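Local coordinates for deoxyribodipyrimidine photo-lyase (Oryza sativa Japonica Group, PDB 3UMV), which uses light to split cyclobutane pyrimidine dimers in ultraviolet-damaged DNA back into two pyrimidines, with one FAD bound per subunit, at residues H58-A63 with S68-A73; K180-A185 with R189-K194; H374-N379 with A474-V479. One frame throughout, in Å; residues are numbered along the deposited sequence.

Contact 1. Residues H58-A63 with S68-A73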
# COMPACT_ATOMS: atom_id res chain seq x y z
N HIS A 58 20.29 -2.51 4.36
CA HIS A 58 20.98 -3.70 3.89
C HIS A 58 21.98 -3.37 2.78
O HIS A 58 23.13 -3.81 2.82
CB HIS A 58 19.99 -4.76 3.41
CG HIS A 58 20.64 -6.05 3.02
ND1 HIS A 58 20.54 -6.59 1.76
CD2 HIS A 58 21.42 -6.90 3.73
CE1 HIS A 58 21.22 -7.72 1.71
NE2 HIS A 58 21.77 -7.93 2.89
N ALA A 59 21.55 -2.57 1.81
CA ALA A 59 22.44 -2.17 0.72
C ALA A 59 23.66 -1.43 1.28
O ALA A 59 24.78 -1.75 0.94
CB ALA A 59 21.69 -1.31 -0.31
N ALA A 60 23.42 -0.45 2.15
CA ALA A 60 24.49 0.34 2.76
C ALA A 60 25.42 -0.56 3.54
O ALA A 60 26.63 -0.37 3.52
CB ALA A 60 23.92 1.42 3.68
N GLY A 61 24.87 -1.55 4.23
CA GLY A 61 25.70 -2.47 5.00
C GLY A 61 26.58 -3.32 4.10
O GLY A 61 27.71 -3.64 4.47
N LEU A 62 26.07 -3.69 2.93
CA LEU A 62 26.85 -4.47 1.98
C LEU A 62 27.95 -3.60 1.40
O LEU A 62 29.10 -4.04 1.25
CB LEU A 62 25.96 -5.01 0.85
CG LEU A 62 24.95 -6.11 1.19
CD1 LEU A 62 24.17 -6.53 -0.06
CD2 LEU A 62 25.61 -7.31 1.84
N ALA A 63 27.59 -2.36 1.08
CA ALA A 63 28.53 -1.38 0.55
C ALA A 63 29.66 -1.10 1.54
O ALA A 63 30.83 -1.22 1.19
CB ALA A 63 27.79 -0.08 0.22
N SER A 68 32.75 -0.37 -1.03
CA SER A 68 32.21 0.00 -2.34
C SER A 68 31.17 1.10 -2.18
O SER A 68 30.61 1.28 -1.09
CB SER A 68 31.59 -1.22 -3.01
OG SER A 68 32.56 -2.24 -3.19
N PRO A 69 30.92 1.86 -3.26
CA PRO A 69 29.94 2.95 -3.24
C PRO A 69 28.50 2.44 -3.30
O PRO A 69 28.27 1.28 -3.67
CB PRO A 69 30.27 3.75 -4.49
CG PRO A 69 30.88 2.77 -5.41
CD PRO A 69 31.65 1.80 -4.54
N LEU A 70 27.57 3.32 -2.95
CA LEU A 70 26.15 2.98 -2.81
C LEU A 70 25.30 3.96 -3.61
O LEU A 70 25.51 5.17 -3.53
CB LEU A 70 25.75 3.08 -1.33
CG LEU A 70 24.26 2.88 -1.00
CD1 LEU A 70 23.83 1.47 -1.30
CD2 LEU A 70 23.99 3.22 0.44
N ALA A 71 24.34 3.43 -4.36
CA ALA A 71 23.41 4.25 -5.13
C ALA A 71 21.97 3.76 -4.97
O ALA A 71 21.75 2.58 -4.71
CB ALA A 71 23.78 4.25 -6.60
N VAL A 72 21.02 4.68 -5.12
CA VAL A 72 19.60 4.33 -5.13
C VAL A 72 19.08 4.55 -6.55
O VAL A 72 19.45 5.53 -7.22
CB VAL A 72 18.78 5.21 -4.16
CG1 VAL A 72 17.29 4.90 -4.28
CG2 VAL A 72 19.27 5.04 -2.73
N ALA A 73 18.24 3.64 -7.03
CA ALA A 73 17.61 3.78 -8.34
C ALA A 73 16.12 3.55 -8.24
O ALA A 73 15.68 2.63 -7.55
CB ALA A 73 18.24 2.80 -9.35
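Two torsions bring Leu70 against Ala59 and Ala60: CG lies trans to the backbone nitrogen (chi1 175°), and the second torsion then sets the two methyls against these consecutive residues of the helix. Its CD1 rests on Ala59 CB at 3.6 Å, while the other branch, CD2, lies against Ala60 CB at 3.7 Å and is equally near that residue's CA. Nearer the backbone on the same side chain, Leu70 CB packs against Ala63 CB at 4.1 Å. One branched residue is thus received by three alanines; the axes of the two short segments approach to 8.8 Å, a spacing the small methyls probably help to allow. Putting an alanine at Leu70 would remove both branches and would probably leave the methyls of Ala59 and Ala60 facing a gap between helix and strand.

Where the chain turns from helix into strand, the contact becomes polar. Ser68 N donates to Ala63 O over 3.1 Å in a nearly straight bond (173° at the hydrogen). This main-chain bond ties the strand's approach to the last turns of the helix, and Ser68 OG adds a bond to Ser66 O within the connection.

The other surroundings are those of a layered domain. Ala59 and Ala63 also touch Val40 of the neighbouring strand, and the backbone of Ala71 pairs with Val40 and Tyr42, whereas Val72 pairs with Pro110 and Phe112, just before and within strand 111-114. Helix and strand run at 152°, close to antiparallel, as expected where a crossover helix leads back into a parallel strand. Strand 40-44, helix 54-66 and strand 70-75 form a beta-alpha-beta unit with parallel strands, the building block of the Rossmann-like alpha/beta domain of photolyases and cryptochromes.

Contact 2. Residues K180-A185 with R189-K194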
# COMPACT_ATOMS: atom_id res chain seq x y z
N LYS A 180 2.26 -20.05 4.95
CA LYS A 180 1.09 -20.26 4.10
C LYS A 180 0.10 -19.10 4.20
O LYS A 180 0.22 -18.27 5.09
CB LYS A 180 0.41 -21.59 4.43
CG LYS A 180 -0.19 -21.67 5.82
CD LYS A 180 -1.02 -22.93 5.97
CE LYS A 180 -2.08 -22.78 7.04
NZ LYS A 180 -1.52 -22.23 8.30
N MET A 181 -0.87 -19.06 3.29
CA MET A 181 -1.92 -18.06 3.39
C MET A 181 -2.78 -18.41 4.60
O MET A 181 -3.20 -19.55 4.78
CB MET A 181 -2.77 -18.01 2.10
CG MET A 181 -3.67 -19.19 1.86
SD MET A 181 -4.74 -18.98 0.40
CE MET A 181 -3.72 -19.78 -0.84
N GLU A 182 -3.01 -17.43 5.47
CA GLU A 182 -3.76 -17.66 6.69
C GLU A 182 -5.25 -17.43 6.52
O GLU A 182 -5.66 -16.58 5.72
CB GLU A 182 -3.22 -16.76 7.81
CG GLU A 182 -1.82 -17.14 8.28
CD GLU A 182 -1.80 -18.49 8.94
OE1 GLU A 182 -0.79 -19.20 8.78
OE2 GLU A 182 -2.78 -18.81 9.64
N TYR A 183 -6.07 -18.16 7.27
CA TYR A 183 -7.52 -18.01 7.16
C TYR A 183 -8.02 -16.62 7.58
O TYR A 183 -8.89 -16.03 6.93
CB TYR A 183 -8.25 -19.10 7.96
CG TYR A 183 -9.74 -18.95 7.82
CD1 TYR A 183 -10.49 -18.24 8.75
CD2 TYR A 183 -10.39 -19.47 6.71
CE1 TYR A 183 -11.85 -18.08 8.59
CE2 TYR A 183 -11.75 -19.32 6.54
CZ TYR A 183 -12.48 -18.62 7.48
OH TYR A 183 -13.84 -18.46 7.31
N SER A 184 -7.46 -16.08 8.66
CA SER A 184 -7.97 -14.84 9.23
C SER A 184 -6.94 -14.09 10.09
O SER A 184 -5.81 -14.57 10.31
CB SER A 184 -9.18 -15.13 10.10
OG SER A 184 -8.78 -15.88 11.24
N ALA A 185 -7.36 -12.93 10.58
CA ALA A 185 -6.52 -12.14 11.48
C ALA A 185 -6.20 -12.94 12.72
O ALA A 185 -5.08 -12.90 13.22
CB ALA A 185 -7.21 -10.84 11.85
N ARG A 189 -2.50 -13.56 13.64
CA ARG A 189 -2.01 -12.98 14.89
C ARG A 189 -1.32 -14.02 15.77
O ARG A 189 -0.32 -13.73 16.43
CB ARG A 189 -3.16 -12.33 15.65
CG ARG A 189 -2.76 -11.55 16.90
CD ARG A 189 -4.03 -11.13 17.67
NE ARG A 189 -5.02 -10.51 16.78
CZ ARG A 189 -6.24 -10.99 16.55
NH1 ARG A 189 -7.06 -10.34 15.73
NH2 ARG A 189 -6.64 -12.11 17.14
N GLY A 190 -1.85 -15.23 15.78
CA GLY A 190 -1.28 -16.30 16.58
C GLY A 190 0.18 -16.51 16.22
O GLY A 190 1.03 -16.72 17.08
N LYS A 191 0.49 -16.43 14.93
CA LYS A 191 1.86 -16.64 14.48
C LYS A 191 2.78 -15.44 14.70
O LYS A 191 3.88 -15.60 15.22
CB LYS A 191 1.89 -17.11 13.02
CG LYS A 191 1.30 -18.51 12.87
CD LYS A 191 1.57 -19.13 11.52
CE LYS A 191 0.75 -20.38 11.38
NZ LYS A 191 0.82 -20.95 10.01
N VAL A 192 2.32 -14.25 14.35
CA VAL A 192 3.19 -13.08 14.45
C VAL A 192 3.41 -12.59 15.89
O VAL A 192 4.47 -12.06 16.20
CB VAL A 192 2.74 -11.92 13.52
CG1 VAL A 192 2.83 -12.36 12.06
CG2 VAL A 192 1.34 -11.45 13.85
N SER A 193 2.43 -12.77 16.76
CA SER A 193 2.59 -12.29 18.13
C SER A 193 3.76 -13.00 18.80
O SER A 193 4.44 -12.42 19.66
CB SER A 193 1.29 -12.46 18.93
OG SER A 193 0.94 -13.82 19.02
N LYS A 194 4.02 -14.24 18.41
CA LYS A 194 5.14 -15.02 18.94
C LYS A 194 6.52 -14.45 18.62
O LYS A 194 7.48 -14.66 19.38
CB LYS A 194 5.07 -16.45 18.43
CG LYS A 194 3.92 -17.26 18.99
CD LYS A 194 3.89 -18.63 18.36
CE LYS A 194 2.75 -19.47 18.88
NZ LYS A 194 2.74 -20.80 18.22
O HOH W 1 0.36 -23.55 10.16
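Glu182 and Lys191 meet in a salt bridge that ties the loop of residues 180-185 to the helix following it. Lys191, extended beyond CG, delivers its NZ to Glu182 OE1 at 2.7 Å, on the syn side and 20° out of the carboxylate plane. The Glu182 chain bends at chi2 (-66°), which turns its carboxylate to the ammonium. The same oxygen takes a longer bond of 3.2 Å from Lys180 NZ, which comes from above the carboxylate plane. Ser178 OG is a further partner of OE1, while OE2 is bonded to Thr187 OG1, so both carboxylate oxygens are held and the rotation of the group is probably restricted.

The two lysines cross at about a right angle, Lys180 NZ and Lys191 NZ 3.2 Å apart, both drawn to the shared carboxylate; the three residues form a salt-bridge network. A water accepts from both ammonium groups, at 2.6 Å from Lys191 NZ, and bridges them.

The main-chain bonding is that of a helix start. Ser184 occupies the N-cap position of helix 185-193, and Arg189 N donates to Ala185 O at 2.7 Å, the i to i+4 bond of its first turn. Further along, Arg189 O is shared by Ser193 N and Ser193 OG, which approach from opposite faces of the carbonyl plane.

A carbonyl oxygen over a flat group is the last kind of approach. The Arg189 chain bends at chi3 (-49°), which brings one guanidinium face to Ala185 O, centred on it. Arg189 NH1 also comes within 3.9 Å of Ala185 CB, but its charge is answered by a salt bridge to Glu318 on helix 310-333. Against that helix the methyl of Ala185 also packs, touching Val322 and Arg323, the latter assigned to FAD binding by similarity.

Contact 3. Residues H374-N379 with A474-V479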
# COMPACT_ATOMS: atom_id res chain seq x y z
N HIS A 374 -30.20 4.57 -5.79
CA HIS A 374 -31.31 4.93 -4.91
C HIS A 374 -30.85 5.15 -3.46
O HIS A 374 -31.62 5.64 -2.64
CB HIS A 374 -32.35 3.81 -4.90
CG HIS A 374 -31.86 2.56 -4.24
ND1 HIS A 374 -31.02 1.66 -4.87
CD2 HIS A 374 -32.07 2.07 -2.99
CE1 HIS A 374 -30.75 0.67 -4.05
NE2 HIS A 374 -31.38 0.88 -2.90
N ASP A 375 -29.62 4.78 -3.16
CA ASP A 375 -29.11 4.78 -1.78
C ASP A 375 -28.21 5.99 -1.51
O ASP A 375 -27.08 6.04 -1.98
CB ASP A 375 -28.34 3.47 -1.55
CG ASP A 375 -27.77 3.34 -0.13
OD1 ASP A 375 -27.43 2.20 0.28
OD2 ASP A 375 -27.69 4.34 0.60
N PRO A 376 -28.71 6.98 -0.75
CA PRO A 376 -27.92 8.20 -0.58
C PRO A 376 -26.69 7.99 0.29
O PRO A 376 -25.73 8.73 0.14
CB PRO A 376 -28.90 9.16 0.11
CG PRO A 376 -29.86 8.28 0.81
CD PRO A 376 -30.02 7.08 -0.08
N LEU A 377 -26.73 7.01 1.19
CA LEU A 377 -25.57 6.66 2.00
C LEU A 377 -24.47 6.07 1.10
O LEU A 377 -23.31 6.45 1.20
CB LEU A 377 -25.96 5.69 3.11
CG LEU A 377 -24.79 5.21 3.97
CD1 LEU A 377 -24.02 6.40 4.58
CD2 LEU A 377 -25.28 4.27 5.06
N TRP A 378 -24.85 5.18 0.18
CA TRP A 378 -23.88 4.60 -0.74
C TRP A 378 -23.32 5.68 -1.65
O TRP A 378 -22.11 5.79 -1.84
CB TRP A 378 -24.49 3.47 -1.56
CG TRP A 378 -23.41 2.72 -2.28
CD1 TRP A 378 -22.73 1.63 -1.82
CD2 TRP A 378 -22.81 3.07 -3.55
NE1 TRP A 378 -21.77 1.25 -2.73
CE2 TRP A 378 -21.80 2.11 -3.80
CE3 TRP A 378 -23.05 4.08 -4.50
CZ2 TRP A 378 -21.01 2.14 -4.96
CZ3 TRP A 378 -22.28 4.10 -5.65
CH2 TRP A 378 -21.27 3.13 -5.87
N ASN A 379 -24.21 6.50 -2.21
CA ASN A 379 -23.76 7.59 -3.05
C ASN A 379 -22.73 8.47 -2.36
O ASN A 379 -21.75 8.87 -2.98
CB ASN A 379 -24.94 8.46 -3.50
CG ASN A 379 -25.89 7.76 -4.45
OD1 ASN A 379 -27.02 8.22 -4.65
ND2 ASN A 379 -25.45 6.66 -5.05
N ALA A 474 -25.66 13.16 8.81
CA ALA A 474 -24.50 14.01 9.00
C ALA A 474 -23.38 13.63 8.04
O ALA A 474 -22.74 14.50 7.45
CB ALA A 474 -24.03 13.96 10.47
N TYR A 475 -23.16 12.33 7.84
CA TYR A 475 -22.15 11.88 6.89
C TYR A 475 -22.51 12.31 5.49
O TYR A 475 -21.68 12.80 4.74
CB TYR A 475 -21.99 10.36 6.94
CG TYR A 475 -21.01 9.81 5.93
CD1 TYR A 475 -21.45 9.07 4.85
CD2 TYR A 475 -19.64 10.02 6.07
CE1 TYR A 475 -20.57 8.55 3.93
CE2 TYR A 475 -18.74 9.50 5.16
CZ TYR A 475 -19.22 8.76 4.08
OH TYR A 475 -18.37 8.22 3.16
N ILE A 476 -23.78 12.12 5.14
CA ILE A 476 -24.25 12.52 3.83
C ILE A 476 -24.05 14.02 3.58
O ILE A 476 -23.53 14.39 2.52
CB ILE A 476 -25.71 12.11 3.63
CG1 ILE A 476 -25.79 10.59 3.52
CG2 ILE A 476 -26.28 12.76 2.37
CD1 ILE A 476 -27.19 10.05 3.67
N SER A 477 -24.42 14.85 4.56
CA SER A 477 -24.23 16.30 4.49
C SER A 477 -22.77 16.69 4.33
O SER A 477 -22.43 17.58 3.53
CB SER A 477 -24.77 16.98 5.75
OG SER A 477 -26.17 16.82 5.85
N TYR A 478 -21.91 16.05 5.13
CA TYR A 478 -20.46 16.25 5.08
C TYR A 478 -19.87 15.94 3.70
O TYR A 478 -19.05 16.69 3.19
CB TYR A 478 -19.80 15.39 6.16
CG TYR A 478 -18.35 15.09 5.93
CD1 TYR A 478 -17.95 13.88 5.37
CD2 TYR A 478 -17.37 16.00 6.27
CE1 TYR A 478 -16.61 13.59 5.17
CE2 TYR A 478 -16.04 15.74 6.07
CZ TYR A 478 -15.66 14.53 5.52
OH TYR A 478 -14.32 14.28 5.33
N VAL A 479 -20.30 14.84 3.09
CA VAL A 479 -19.81 14.53 1.75
C VAL A 479 -20.34 15.51 0.71
O VAL A 479 -19.60 15.95 -0.18
CB VAL A 479 -20.11 13.09 1.32
CG1 VAL A 479 -19.63 12.87 -0.11
CG2 VAL A 479 -19.44 12.08 2.25
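Leu377 and Tyr475 cross at about a right angle, the leucine meeting the tyrosine through a single methyl. Its CD1 lies 3.7 Å from Tyr475 CD1 and a little farther from CE1, approaching the ring obliquely. The leucine's CG is trans to the backbone nitrogen (chi1 177°), and this carries the methyl closer to helix 472-489 than the direction of its CB alone would suggest. One face of the ring is covered, toward the rim, by Val479 CG2 one turn on, and the phenol oxygen bonds to Glu384 farther along helix 376-388.

Ile476 presents the end of its longer branch instead. Its CD1 sits 4.0 Å from Pro376 CB and equally close to Leu377 N, while CG1 rests 3.9 Å from Pro376 O. The isoleucine therefore lies against backbone as much as side chain, over the first turn of helix 376-388.

That turn is capped from within. Asp375, at the N-cap, accepts through OD2 from Trp378 N at 3.0 Å, the donor standing well above the carboxylate plane, and more weakly from Leu377 N. The CB of Trp378 is directed away from residues 474-479, and its ring meets that of Trp399; both are predicted to carry electrons as tryptophanyl radicals, and Trp378 NE1 bonds to Trp399 O.

Between the two segments the chemistry is apolar, with the nearest polar atoms those of the Pro376-Leu377 peptide. It implies that apolar packing probably does most of the work here, with the Tyr475-Glu384 bond as a polar tie between the same two helices, while Asp375 caps the turn on which Ile476 rests.

Contact 1 is fully buried, whereas contacts 2 and 3 combine buried residues with exposed ones. Contacts 1 and 2 both fall in the N-terminal half of the chain but hold different elements: a helix and strand of one crossover in the first, a loop and the helix it leads into in the second. Contact 3, by contrast, brings together two helical segments whose nearest ends are 95 residues apart, and lies on the other side of the chain's centre from contact 1, their centres about 51 Å apart. Chemistry follows place: apolar side chains between helix and sheet, a hydrated charge network at the loop, and apolar helix contacts beside a predicted electron-transfer tryptophan.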